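Local coordinates for uncharacterized protein (Streptococcus pneumoniae, PDB 3LFT) that probably serves as the substrate-binding component of an ABC transporter, holding L-tryptophan in a pocket between its two lobes, at residues D17-G22 against H237-A242; D25-E30 against K245-V250; V232-H237 against N262-G267; V7-S12 against I39-S44. All coordinates share one frame; numbering follows the deposited sequence.

Contact 1 of 4, residues D17-G22 against H237-A242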
loop_
_atom_site.group_PDB
_atom_site.type_symbol
_atom_site.label_atom_id
_atom_site.label_comp_id
_atom_site.label_asym_id
_atom_site.label_seq_id
_atom_site.Cartn_x
_atom_site.Cartn_y
_atom_site.Cartn_z
ATOM N N ASP A 17 -5.884 -7.852 -2.359
ATOM C CA ASP A 17 -6.934 -8.863 -2.234
ATOM C C ASP A 17 -7.507 -8.895 -0.815
ATOM O O ASP A 17 -8.718 -9.014 -0.634
ATOM C CB ASP A 17 -6.395 -10.248 -2.584
ATOM C CG ASP A 17 -5.995 -10.396 -4.038
ATOM O OD1 ASP A 17 -6.498 -9.682 -4.917
ATOM O OD2 ASP A 17 -5.226 -11.339 -4.311
ATOM N N LEU A 18 -6.643 -8.759 0.192
ATOM C CA LEU A 18 -7.080 -8.759 1.587
ATOM C C LEU A 18 -7.864 -7.484 1.940
ATOM O O LEU A 18 -8.870 -7.558 2.666
ATOM C CB LEU A 18 -5.889 -8.983 2.524
ATOM C CG LEU A 18 -6.181 -9.164 4.010
ATOM C CD1 LEU A 18 -7.261 -10.210 4.325
ATOM C CD2 LEU A 18 -4.874 -9.521 4.707
ATOM N N ILE A 19 -7.438 -6.339 1.410
ATOM C CA ILE A 19 -8.227 -5.121 1.543
ATOM C C ILE A 19 -9.630 -5.319 0.959
ATOM O O ILE A 19 -10.627 -4.952 1.602
ATOM C CB ILE A 19 -7.502 -3.925 0.904
ATOM C CG1 ILE A 19 -6.238 -3.623 1.717
ATOM C CG2 ILE A 19 -8.427 -2.701 0.820
ATOM C CD1 ILE A 19 -5.317 -2.667 0.993
ATOM N N TYR A 20 -9.727 -5.912 -0.230
ATOM C CA TYR A 20 -11.035 -6.127 -0.819
ATOM C C TYR A 20 -11.895 -7.068 0.039
ATOM O O TYR A 20 -13.100 -6.834 0.204
ATOM C CB TYR A 20 -10.938 -6.592 -2.285
ATOM C CG TYR A 20 -12.289 -6.758 -2.960
ATOM C CD1 TYR A 20 -12.614 -7.941 -3.628
ATOM C CD2 TYR A 20 -13.241 -5.744 -2.900
ATOM C CE1 TYR A 20 -13.860 -8.084 -4.250
ATOM C CE2 TYR A 20 -14.487 -5.895 -3.501
ATOM C CZ TYR A 20 -14.775 -7.053 -4.160
ATOM O OH TYR A 20 -16.014 -7.183 -4.758
ATOM N N LYS A 21 -11.295 -8.124 0.593
ATOM C CA LYS A 21 -12.005 -9.009 1.514
ATOM C C LYS A 21 -12.546 -8.187 2.684
ATOM O O LYS A 21 -13.711 -8.334 3.086
ATOM C CB LYS A 21 -11.078 -10.132 2.001
ATOM C CG LYS A 21 -11.471 -10.785 3.330
ATOM C CD LYS A 21 -12.581 -11.812 3.181
ATOM C CE LYS A 21 -12.927 -12.409 4.535
ATOM N NZ LYS A 21 -11.809 -12.241 5.513
ATOM N N GLY A 22 -11.696 -7.313 3.238
ATOM C CA GLY A 22 -12.109 -6.408 4.324
ATOM C C GLY A 22 -13.264 -5.501 3.938
ATOM O O GLY A 22 -14.194 -5.313 4.719
ATOM N N HIS A 237 -6.478 -6.087 6.472
ATOM C CA HIS A 237 -7.899 -6.347 6.671
ATOM C C HIS A 237 -8.606 -5.176 7.373
ATOM O O HIS A 237 -9.723 -4.798 6.995
ATOM C CB HIS A 237 -8.112 -7.688 7.368
ATOM C CG HIS A 237 -9.551 -8.014 7.592
ATOM N ND1 HIS A 237 -10.367 -8.527 6.605
ATOM C CD2 HIS A 237 -10.327 -7.864 8.684
ATOM C CE1 HIS A 237 -11.586 -8.698 7.092
ATOM N NE2 HIS A 237 -11.586 -8.300 8.349
ATOM N N ASP A 238 -7.950 -4.582 8.378
ATOM C CA ASP A 238 -8.495 -3.373 9.040
ATOM C C ASP A 238 -8.738 -2.220 8.061
ATOM O O ASP A 238 -9.748 -1.513 8.155
ATOM C CB ASP A 238 -7.590 -2.902 10.190
ATOM C CG ASP A 238 -7.651 -3.795 11.422
ATOM O OD1 ASP A 238 -8.582 -4.609 11.562
ATOM O OD2 ASP A 238 -6.738 -3.653 12.265
ATOM N N LEU A 239 -7.807 -2.023 7.135
ATOM C CA LEU A 239 -7.982 -0.992 6.101
ATOM C C LEU A 239 -9.222 -1.250 5.282
ATOM O O LEU A 239 -10.006 -0.330 4.988
ATOM C CB LEU A 239 -6.771 -0.906 5.171
ATOM C CG LEU A 239 -5.468 -0.405 5.803
ATOM C CD1 LEU A 239 -4.316 -0.670 4.848
ATOM C CD2 LEU A 239 -5.581 1.074 6.173
ATOM N N GLY A 240 -9.428 -2.510 4.912
ATOM C CA GLY A 240 -10.592 -2.832 4.087
ATOM C C GLY A 240 -11.894 -2.675 4.854
ATOM O O GLY A 240 -12.865 -2.118 4.332
ATOM N N VAL A 241 -11.948 -3.162 6.094
ATOM C CA VAL A 241 -13.178 -2.998 6.886
ATOM C C VAL A 241 -13.521 -1.526 7.066
ATOM O O VAL A 241 -14.679 -1.120 6.905
ATOM C CB VAL A 241 -13.061 -3.699 8.261
ATOM C CG1 VAL A 241 -14.283 -3.421 9.143
ATOM C CG2 VAL A 241 -12.905 -5.196 8.060
ATOM N N ALA A 242 -12.515 -0.708 7.351
ATOM C CA ALA A 242 -12.758 0.719 7.548
ATOM C C ALA A 242 -13.264 1.365 6.261
ATOM O O ALA A 242 -14.129 2.240 6.291
ATOM C CB ALA A 242 -11.480 1.412 8.030
#
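Leu-18 carries its CG anti to the backbone N (chi1 -173°), and CG thereby comes to lie 4.0 Å from the backbone N of His-237. Its CD1 reaches on to CB of His-237, also at 4.0 Å, the two side chains crossing at about a right angle. Ile-19, one helical step further round, holds CG2 anti to its own N and rests this methyl 3.9 Å from CA of Gly-240; on its other branch CG1 lies more loosely beside CB of Leu-239. The backbones themselves meet at Gly-22 and Gly-240, whose CA atoms are 3.9 Å apart. With no CB on either residue, the axes of segments 17-22 and 237-242, on helices 14-29 and 236-251, approach to 6.6 Å and cross at -41°. This is a glycine-mediated helix pair, and CA-H...O contacts line its seam: CA of Gly-240 lies 3.3 Å from O of Ile-19, and CA of Val-241 stands equally near O of Gly-22. In the periplasmic-binding-protein fold the two helices pack side by side in the lobe built on the six-stranded parallel sheet. The side chain of Leu-239 touches Val-113 and Asp-115 of strand 110-115 of that sheet, and Ile-19 is one of the residues that line the pocket of the bound tryptophan. Toward the exposed side the side chain of His-237 lies beside Gly-22 and near the bent chain of Lys-21, whose ammonium is salt-bridged to Asp-25 of its own helix. CG2 of Val-241 also packs on Gly-22, 3.6 Å from O of Gly-22.

Contact 2 of 4, residues D25-E30 against K245-V250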
loop_
_atom_site.group_PDB
_atom_site.type_symbol
_atom_site.label_atom_id
_atom_site.label_comp_id
_atom_site.label_asym_id
_atom_site.label_seq_id
_atom_site.Cartn_x
_atom_site.Cartn_y
_atom_site.Cartn_z
ATOM N N ASP A 25 -16.321 -7.564 4.048
ATOM C CA ASP A 25 -16.699 -7.878 5.427
ATOM C C ASP A 25 -17.345 -6.662 6.068
ATOM O O ASP A 25 -18.320 -6.815 6.796
ATOM C CB ASP A 25 -15.475 -8.300 6.233
ATOM C CG ASP A 25 -14.916 -9.646 5.797
ATOM O OD1 ASP A 25 -15.610 -10.422 5.085
ATOM O OD2 ASP A 25 -13.773 -9.935 6.210
ATOM N N GLY A 26 -16.812 -5.465 5.810
ATOM C CA GLY A 26 -17.347 -4.248 6.449
ATOM C C GLY A 26 -18.728 -3.920 5.922
ATOM O O GLY A 26 -19.622 -3.560 6.683
ATOM N N LEU A 27 -18.916 -4.053 4.609
ATOM C CA LEU A 27 -20.256 -3.936 4.012
ATOM C C LEU A 27 -21.250 -4.918 4.614
ATOM O O LEU A 27 -22.363 -4.547 4.968
ATOM C CB LEU A 27 -20.208 -4.172 2.503
ATOM C CG LEU A 27 -19.522 -3.075 1.695
ATOM C CD1 LEU A 27 -19.263 -3.570 0.286
ATOM C CD2 LEU A 27 -20.387 -1.831 1.690
ATOM N N ALA A 28 -20.844 -6.180 4.713
ATOM C CA ALA A 28 -21.735 -7.221 5.205
ATOM C C ALA A 28 -22.148 -6.970 6.657
ATOM O O ALA A 28 -23.308 -7.197 7.031
ATOM C CB ALA A 28 -21.077 -8.572 5.049
ATOM N N GLU A 29 -21.221 -6.478 7.476
ATOM C CA GLU A 29 -21.504 -6.185 8.886
ATOM C C GLU A 29 -22.620 -5.142 9.033
ATOM O O GLU A 29 -23.373 -5.152 10.004
ATOM C CB GLU A 29 -20.206 -5.730 9.576
ATOM C CG GLU A 29 -20.289 -5.468 11.069
ATOM C CD GLU A 29 -18.990 -4.888 11.614
ATOM O OE1 GLU A 29 -19.016 -4.291 12.706
ATOM O OE2 GLU A 29 -17.941 -5.015 10.951
ATOM N N GLU A 30 -22.720 -4.262 8.044
ATOM C CA GLU A 30 -23.734 -3.205 8.027
ATOM C C GLU A 30 -25.017 -3.615 7.297
ATOM O O GLU A 30 -25.942 -2.808 7.161
ATOM C CB GLU A 30 -23.154 -1.923 7.404
ATOM C CG GLU A 30 -21.960 -1.317 8.149
ATOM C CD GLU A 30 -22.278 -1.013 9.599
ATOM O OE1 GLU A 30 -23.425 -0.625 9.902
ATOM O OE2 GLU A 30 -21.368 -1.174 10.431
ATOM N N LYS A 245 -16.956 0.460 5.912
ATOM C CA LYS A 245 -17.787 1.316 6.730
ATOM C C LYS A 245 -17.962 2.709 6.176
ATOM O O LYS A 245 -19.056 3.269 6.280
ATOM C CB LYS A 245 -17.280 1.331 8.160
ATOM C CG LYS A 245 -17.547 -0.026 8.796
ATOM C CD LYS A 245 -17.056 -0.153 10.213
ATOM C CE LYS A 245 -17.370 -1.549 10.736
ATOM N NZ LYS A 245 -18.830 -1.808 10.860
HETATM N N MSE A 246 -16.931 3.281 5.556
HETATM C CA MSE A 246 -17.065 4.603 4.913
HETATM C C MSE A 246 -17.943 4.526 3.670
HETATM O O MSE A 246 -18.703 5.463 3.422
HETATM C CB MSE A 246 -15.700 5.211 4.579
HETATM C CG MSE A 246 -14.897 5.496 5.843
HETATM SE SE MSE A 246 -13.288 6.493 5.485
HETATM C CE MSE A 246 -14.099 8.233 5.200
ATOM N N ILE A 247 -17.885 3.425 2.921
ATOM C CA ILE A 247 -18.787 3.263 1.788
ATOM C C ILE A 247 -20.228 3.344 2.294
ATOM O O ILE A 247 -21.059 4.020 1.683
ATOM C CB ILE A 247 -18.541 1.910 1.114
ATOM C CG1 ILE A 247 -17.194 1.922 0.383
ATOM C CG2 ILE A 247 -19.656 1.588 0.132
ATOM C CD1 ILE A 247 -16.717 0.520 -0.012
ATOM N N VAL A 248 -20.529 2.655 3.393
ATOM C CA VAL A 248 -21.880 2.673 3.931
ATOM C C VAL A 248 -22.262 4.080 4.372
ATOM O O VAL A 248 -23.392 4.528 4.116
ATOM C CB VAL A 248 -22.018 1.656 5.075
ATOM C CG1 VAL A 248 -23.342 1.822 5.818
ATOM C CG2 VAL A 248 -21.890 0.237 4.507
ATOM N N GLN A 249 -21.344 4.787 5.036
ATOM C CA GLN A 249 -21.639 6.156 5.449
ATOM C C GLN A 249 -22.064 7.013 4.249
ATOM O O GLN A 249 -22.996 7.834 4.359
ATOM C CB GLN A 249 -20.407 6.795 6.074
ATOM C CG GLN A 249 -20.124 6.545 7.507
ATOM C CD GLN A 249 -18.976 7.443 7.931
ATOM O OE1 GLN A 249 -19.165 8.623 8.285
ATOM N NE2 GLN A 249 -17.777 6.919 7.825
ATOM N N VAL A 250 -21.372 6.853 3.124
ATOM C CA VAL A 250 -21.658 7.630 1.928
ATOM C C VAL A 250 -22.954 7.170 1.270
ATOM O O VAL A 250 -23.764 8.006 0.869
ATOM C CB VAL A 250 -20.439 7.693 0.963
ATOM C CG1 VAL A 250 -20.815 8.426 -0.336
ATOM C CG2 VAL A 250 -19.261 8.394 1.648
#
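Leu-27 and Val-248 slide past each other in opposite directions, with CD2 of Leu-27 3.8 Å from CG2 of Val-248. The same CD2 meets CG2 of Ile-247, whose side chain slants across that of the leucine, so one methyl is shared between two neighbours on the opposing helix. This is helix-against-helix packing on one side of the parallel sheet in an alpha/beta lobe: the axes of segments 25-29 and 245-250 stand 8.7 Å apart at 49°, wider than the glycine crossing nearer the pocket. Ile-247 also reaches down to Leu-65 and Val-67 of strand 65-69 and to Ile-87 of strand 86-89, while Leu-27 and Val-248 both touch Tyr-32. Toward solvent the apolar layer gives way to a salt-bridge network around Lys-245. The lysine chain runs extended as far as CE and bends at chi4 (-66°), which places NZ between two carboxylates. Glu-29 comes to it with CG anti to the backbone N and an extended chain, obliquely, its OE1 3.1 Å from NZ of Lys-245. Glu-30 instead bends at chi2 (-56°), turning at CD, and meets the lysine at about a right angle. Nearer the backbone, CB of Glu-30 packs 3.8 Å from CG2 of Val-248, and CG lies close to both valine methyls. The two glutamates probably stabilise the charged ammonium between them, OE2 of Glu-30 being the nearer at 2.7 Å from NZ.

Contact 3 of 4, residues V232-H237 against N262-G267. With TRP (tryptophan), chain C.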
loop_
_atom_site.group_PDB
_atom_site.type_symbol
_atom_site.label_atom_id
_atom_site.label_comp_id
_atom_site.label_asym_id
_atom_site.label_seq_id
_atom_site.Cartn_x
_atom_site.Cartn_y
_atom_site.Cartn_z
ATOM N N VAL A 232 7.543 -2.776 9.247
ATOM C CA VAL A 232 6.525 -2.243 10.167
ATOM C C VAL A 232 5.348 -1.880 9.274
ATOM O O VAL A 232 5.518 -1.107 8.320
ATOM C CB VAL A 232 7.020 -1.036 10.974
ATOM C CG1 VAL A 232 5.960 -0.614 11.971
ATOM C CG2 VAL A 232 8.348 -1.383 11.682
ATOM N N VAL A 233 4.182 -2.459 9.563
ATOM C CA VAL A 233 3.087 -2.472 8.593
ATOM C C VAL A 233 1.742 -2.236 9.240
ATOM O O VAL A 233 1.547 -2.500 10.421
ATOM C CB VAL A 233 3.044 -3.820 7.807
ATOM C CG1 VAL A 233 4.344 -4.007 7.013
ATOM C CG2 VAL A 233 2.830 -5.001 8.754
ATOM N N ILE A 234 0.828 -1.744 8.416
ATOM C CA ILE A 234 -0.555 -1.557 8.829
ATOM C C ILE A 234 -1.358 -2.795 8.481
ATOM O O ILE A 234 -1.059 -3.498 7.503
ATOM C CB ILE A 234 -1.138 -0.361 8.132
ATOM C CG1 ILE A 234 -0.387 0.876 8.589
ATOM C CG2 ILE A 234 -2.618 -0.209 8.435
ATOM C CD1 ILE A 234 -0.428 1.934 7.570
ATOM N N ASP A 235 -2.376 -3.084 9.291
ATOM C CA ASP A 235 -3.209 -4.272 9.081
ATOM C C ASP A 235 -4.120 -4.079 7.860
ATOM O O ASP A 235 -4.975 -3.191 7.846
ATOM C CB ASP A 235 -4.001 -4.535 10.369
ATOM C CG ASP A 235 -4.805 -5.813 10.345
ATOM O OD1 ASP A 235 -5.702 -5.958 9.496
ATOM O OD2 ASP A 235 -4.600 -6.651 11.253
ATOM N N GLN A 236 -3.945 -4.949 6.864
ATOM C CA GLN A 236 -4.640 -4.787 5.594
ATOM C C GLN A 236 -6.122 -5.053 5.714
ATOM O O GLN A 236 -6.946 -4.341 5.131
ATOM C CB GLN A 236 -4.035 -5.692 4.537
ATOM C CG GLN A 236 -2.527 -5.460 4.328
ATOM C CD GLN A 236 -2.240 -4.062 3.830
ATOM O OE1 GLN A 236 -2.502 -3.769 2.658
ATOM N NE2 GLN A 236 -1.707 -3.199 4.684
ATOM N N HIS A 237 -6.478 -6.087 6.472
ATOM C CA HIS A 237 -7.899 -6.347 6.671
ATOM C C HIS A 237 -8.606 -5.176 7.373
ATOM O O HIS A 237 -9.723 -4.798 6.995
ATOM C CB HIS A 237 -8.112 -7.688 7.368
ATOM C CG HIS A 237 -9.551 -8.014 7.592
ATOM N ND1 HIS A 237 -10.367 -8.527 6.605
ATOM C CD2 HIS A 237 -10.327 -7.864 8.684
ATOM C CE1 HIS A 237 -11.586 -8.698 7.092
ATOM N NE2 HIS A 237 -11.586 -8.300 8.349
ATOM N N ASN A 262 -9.819 8.821 6.810
ATOM C CA ASN A 262 -9.417 7.954 7.902
ATOM C C ASN A 262 -7.982 7.497 7.640
ATOM O O ASN A 262 -7.741 6.678 6.758
ATOM C CB ASN A 262 -10.379 6.747 7.949
ATOM C CG ASN A 262 -10.069 5.796 9.074
ATOM O OD1 ASN A 262 -8.957 5.799 9.594
ATOM N ND2 ASN A 262 -11.022 4.921 9.424
ATOM N N VAL A 263 -7.050 8.030 8.428
ATOM C CA VAL A 263 -5.621 7.726 8.274
ATOM C C VAL A 263 -5.174 6.694 9.315
ATOM O O VAL A 263 -5.376 6.885 10.524
ATOM C CB VAL A 263 -4.736 9.003 8.404
ATOM C CG1 VAL A 263 -3.253 8.663 8.176
ATOM C CG2 VAL A 263 -5.182 10.054 7.381
ATOM N N PHE A 264 -4.548 5.625 8.832
ATOM C CA PHE A 264 -3.841 4.657 9.688
ATOM C C PHE A 264 -2.356 4.947 9.580
ATOM O O PHE A 264 -1.836 5.095 8.460
ATOM C CB PHE A 264 -4.085 3.226 9.192
ATOM C CG PHE A 264 -5.464 2.688 9.472
ATOM C CD1 PHE A 264 -5.618 1.592 10.321
ATOM C CD2 PHE A 264 -6.597 3.217 8.852
ATOM C CE1 PHE A 264 -6.882 1.064 10.603
ATOM C CE2 PHE A 264 -7.875 2.686 9.119
ATOM C CZ PHE A 264 -8.015 1.615 9.971
ATOM N N SER A 265 -1.661 5.027 10.707
ATOM C CA SER A 265 -0.248 5.390 10.625
ATOM C C SER A 265 0.678 4.648 11.547
ATOM O O SER A 265 1.905 4.845 11.514
ATOM C CB SER A 265 -0.064 6.893 10.837
ATOM O OG SER A 265 -0.531 7.301 12.113
ATOM N N THR A 266 0.202 3.775 12.391
ATOM C CA THR A 266 1.305 3.302 13.254
ATOM C C THR A 266 1.866 1.917 13.015
ATOM O O THR A 266 3.096 1.695 13.006
ATOM C CB THR A 266 1.152 3.678 14.682
ATOM O OG1 THR A 266 -0.246 3.732 15.019
ATOM C CG2 THR A 266 1.715 5.103 14.821
ATOM N N GLY A 267 0.947 1.000 12.829
ATOM C CA GLY A 267 1.280 -0.353 12.520
ATOM C C GLY A 267 2.048 -1.048 13.621
ATOM O O GLY A 267 2.154 -0.564 14.753
HETATM N N TRP C . -1.339 2.255 -0.170
HETATM C CA TRP C . -1.019 1.831 -1.565
HETATM C C TRP C . -1.301 2.948 -2.516
HETATM O O TRP C . -1.469 2.715 -3.716
HETATM C CB TRP C . -1.817 0.566 -1.919
HETATM C CG TRP C . -1.469 -0.583 -1.006
HETATM C CD1 TRP C . -2.185 -1.042 0.099
HETATM C CD2 TRP C . -0.270 -1.424 -1.095
HETATM N NE1 TRP C . -1.517 -2.097 0.675
HETATM C CE2 TRP C . -0.379 -2.357 0.030
HETATM C CE3 TRP C . 0.807 -1.426 -1.950
HETATM C CZ2 TRP C . 0.634 -3.281 0.211
HETATM C CZ3 TRP C . 1.811 -2.365 -1.736
HETATM C CH2 TRP C . 1.707 -3.278 -0.668
HETATM O OXT TRP C . -1.364 4.108 -2.084
#
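Ile-234 loses the most surface here, setting its branches against Phe-264. Its CG2, anti to the backbone N (chi1 -64° for CG1), lies 3.8 Å from CB of Phe-264 and approaches the ring obliquely near CD1. The longer branch passes beside the backbone instead, bringing CD1 of Ile-234 to 3.6 Å from O of Phe-264. Gly-267 supplies the second large patch. With a positive phi (63°), it sets its CA 3.0 Å from O of Val-233, backbone against backbone, where a CB would clash. Beside it, CG1 of Val-232 rests on O of Thr-266. The backbone O of Ile-234 accepts NE2 of Gln-236 at 2.9 Å from above the carbonyl plane, and this bond helps hold the glutamine amide in position. OE1 of Gln-236 then receives the indole NE1 of the bound tryptophan at 2.8 Å, with a nearly straight N-H (168°). Ile-234 is thus a second-shell residue behind a ligand-binding side chain. The two segments connect the six-stranded lobe with the small mixed sheet, probably as hinge connections, as in type I periplasmic binding proteins. Strand 262-264 edges the six-stranded sheet, where the backbone of Phe-264 is hydrogen-bonded to those of Ser-114 and His-116; Val-233 pairs with Lys-268 in the small mixed sheet; and helix 236-251 follows directly, with Asp-235 at its N-cap, its Leu-239 touching both Ile-234 and Phe-264.

Contact 4 of 4, residues V7-S12 against I39-S44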
loop_
_atom_site.group_PDB
_atom_site.type_symbol
_atom_site.label_atom_id
_atom_site.label_comp_id
_atom_site.label_asym_id
_atom_site.label_seq_id
_atom_site.Cartn_x
_atom_site.Cartn_y
_atom_site.Cartn_z
ATOM N N VAL A 7 -16.235 -1.150 -8.059
ATOM C CA VAL A 7 -14.934 -1.287 -7.373
ATOM C C VAL A 7 -13.857 -1.554 -8.409
ATOM O O VAL A 7 -13.981 -2.486 -9.214
ATOM C CB VAL A 7 -14.955 -2.432 -6.357
ATOM C CG1 VAL A 7 -13.581 -2.641 -5.710
ATOM C CG2 VAL A 7 -16.003 -2.196 -5.278
ATOM N N LEU A 8 -12.817 -0.717 -8.406
ATOM C CA LEU A 8 -11.658 -0.918 -9.276
ATOM C C LEU A 8 -10.469 -1.240 -8.392
ATOM O O LEU A 8 -10.034 -0.407 -7.587
ATOM C CB LEU A 8 -11.368 0.332 -10.132
ATOM C CG LEU A 8 -10.148 0.229 -11.058
ATOM C CD1 LEU A 8 -10.336 -0.858 -12.122
ATOM C CD2 LEU A 8 -9.860 1.584 -11.710
ATOM N N GLN A 9 -9.969 -2.471 -8.517
ATOM C CA GLN A 9 -8.737 -2.853 -7.851
ATOM C C GLN A 9 -7.594 -2.657 -8.852
ATOM O O GLN A 9 -7.655 -3.127 -9.978
ATOM C CB GLN A 9 -8.835 -4.293 -7.374
ATOM C CG GLN A 9 -7.581 -4.743 -6.619
ATOM C CD GLN A 9 -7.768 -6.099 -5.979
ATOM O OE1 GLN A 9 -8.842 -6.433 -5.473
ATOM N NE2 GLN A 9 -6.694 -6.891 -5.991
ATOM N N PHE A 10 -6.543 -1.957 -8.430
ATOM C CA PHE A 10 -5.520 -1.561 -9.389
ATOM C C PHE A 10 -4.825 -2.772 -10.010
ATOM O O PHE A 10 -4.591 -2.793 -11.216
ATOM C CB PHE A 10 -4.480 -0.631 -8.745
ATOM C CG PHE A 10 -3.309 -0.314 -9.643
ATOM C CD1 PHE A 10 -3.504 0.183 -10.938
ATOM C CD2 PHE A 10 -2.008 -0.533 -9.199
ATOM C CE1 PHE A 10 -2.429 0.462 -11.752
ATOM C CE2 PHE A 10 -0.916 -0.262 -10.020
ATOM C CZ PHE A 10 -1.125 0.238 -11.298
ATOM N N VAL A 11 -4.489 -3.777 -9.200
ATOM C CA VAL A 11 -3.690 -4.910 -9.649
ATOM C C VAL A 11 -3.898 -6.019 -8.640
ATOM O O VAL A 11 -4.342 -5.787 -7.520
ATOM C CB VAL A 11 -2.171 -4.516 -9.733
ATOM C CG1 VAL A 11 -1.571 -4.253 -8.348
ATOM C CG2 VAL A 11 -1.328 -5.535 -10.469
ATOM N N SER A 12 -3.561 -7.239 -9.041
ATOM C CA SER A 12 -3.538 -8.352 -8.096
ATOM C C SER A 12 -2.206 -8.392 -7.372
ATOM O O SER A 12 -1.170 -8.708 -7.949
ATOM C CB SER A 12 -3.787 -9.682 -8.809
ATOM O OG SER A 12 -5.112 -9.726 -9.296
ATOM N N ILE A 39 -22.343 -5.311 -6.424
ATOM C CA ILE A 39 -20.959 -4.875 -6.597
ATOM C C ILE A 39 -20.492 -5.231 -7.991
ATOM O O ILE A 39 -20.520 -6.403 -8.380
ATOM C CB ILE A 39 -20.007 -5.512 -5.553
ATOM C CG1 ILE A 39 -20.496 -5.209 -4.131
ATOM C CG2 ILE A 39 -18.562 -5.033 -5.775
ATOM C CD1 ILE A 39 -19.666 -5.876 -3.005
ATOM N N ASP A 40 -20.091 -4.215 -8.746
ATOM C CA ASP A 40 -19.413 -4.425 -10.032
ATOM C C ASP A 40 -17.908 -4.274 -9.815
ATOM O O ASP A 40 -17.402 -3.158 -9.674
ATOM C CB ASP A 40 -19.917 -3.448 -11.099
ATOM C CG ASP A 40 -19.431 -3.800 -12.514
ATOM O OD1 ASP A 40 -18.971 -4.945 -12.752
ATOM O OD2 ASP A 40 -19.539 -2.932 -13.396
ATOM N N PHE A 41 -17.216 -5.406 -9.791
ATOM C CA PHE A 41 -15.790 -5.468 -9.504
ATOM C C PHE A 41 -14.967 -5.597 -10.772
ATOM O O PHE A 41 -15.256 -6.448 -11.619
ATOM C CB PHE A 41 -15.488 -6.658 -8.587
ATOM C CG PHE A 41 -14.024 -6.821 -8.278
ATOM C CD1 PHE A 41 -13.446 -6.143 -7.212
ATOM C CD2 PHE A 41 -13.211 -7.624 -9.069
ATOM C CE1 PHE A 41 -12.081 -6.274 -6.942
ATOM C CE2 PHE A 41 -11.853 -7.772 -8.799
ATOM C CZ PHE A 41 -11.287 -7.091 -7.718
HETATM N N MSE A 42 -13.925 -4.775 -10.873
HETATM C CA MSE A 42 -12.996 -4.841 -11.989
HETATM C C MSE A 42 -11.562 -4.729 -11.483
HETATM O O MSE A 42 -11.312 -4.068 -10.475
HETATM C CB MSE A 42 -13.264 -3.705 -12.983
HETATM C CG MSE A 42 -14.713 -3.607 -13.457
HETATM SE SE MSE A 42 -14.893 -2.427 -14.990
HETATM C CE MSE A 42 -14.362 -3.724 -16.342
ATOM N N ASN A 43 -10.632 -5.359 -12.196
ATOM C CA ASN A 43 -9.214 -5.328 -11.842
ATOM C C ASN A 43 -8.423 -4.883 -13.075
ATOM O O ASN A 43 -8.474 -5.513 -14.132
ATOM C CB ASN A 43 -8.777 -6.727 -11.385
ATOM C CG ASN A 43 -7.388 -6.744 -10.786
ATOM O OD1 ASN A 43 -6.490 -6.067 -11.267
ATOM N ND2 ASN A 43 -7.207 -7.538 -9.727
ATOM N N SER A 44 -7.738 -3.752 -12.952
ATOM C CA SER A 44 -6.967 -3.184 -14.063
ATOM C C SER A 44 -5.595 -3.843 -14.296
ATOM O O SER A 44 -4.896 -3.474 -15.258
ATOM C CB SER A 44 -6.855 -1.668 -13.938
ATOM O OG SER A 44 -6.475 -1.294 -12.622
#
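Phe-41 meets Gln-9 at its ring edge: OE1 of the glutamine lies in the ring plane, 3.4 Å from CZ, with the amide turned 80° to the ring. CG1 of Val-7 comes to the same ring obliquely, 3.8 Å from CD1, and Tyr-20 of helix 14-29 stacks on it. These side chains all project on the helix 14-29 side of two parallel strands, 3-9 and 37-43, which with that helix make up the beta-alpha-beta unit at the edge of the six-stranded sheet. On the opposite face Leu-8 and Met-42 turn toward helix 48-58. The amide of Gln-9 is fixed by its nitrogen as well. NE2 donates to O of Val-11 at 3.0 Å, a nearly straight bond (170°) lying in the amide plane, and also to OD1 of Asp-17. These two bonds fix the rotation of the amide, with OE1 toward CZ and CE1 of Phe-41. The amide of Asn-43, tilted against it, has OD1 bonded to the backbone N of Glu-45. Between the strands the ladder runs in parallel register. Val-7 N gives to Asp-40 O and Met-42 N to Val-7 O, both at 2.8 Å; Gln-9 N gives to Met-42 O at 2.9 Å and Ser-44 N to Gln-9 O at 3.0 Å. CA-H...O contacts from Phe-41, Leu-8 and Asn-43 lie between these rungs. Beyond the ladder, the hydroxyl of Ser-44 takes the crowded position between its own N and carbonyl carbon (chi1 47°), from which OG donates to O of Phe-10 at 2.8 Å.

All four contacts belong to the lobe built on the six-stranded parallel sheet or to its probable hinge. Contacts 1 and 2 lie along one helix pair, 14-29 with 236-251, their centres 11 Å apart, contact 1 at the pocket end. Contact 4 joins the two strands flanking helix 14-29 in the chain; Tyr-20 and Asp-17 link it to contact 1, centres about 14 Å apart. Contact 3, where helix 236-251 begins, shares His-237 with contact 1; its centre is about 22 Å from that of contact 4, nearest atoms about 10 Å. Contact 4 closes early in the chain; contacts 1 and 2 bring helix 236-251 back onto the first helix, Ile-19 and Gln-236 meeting at the tryptophan.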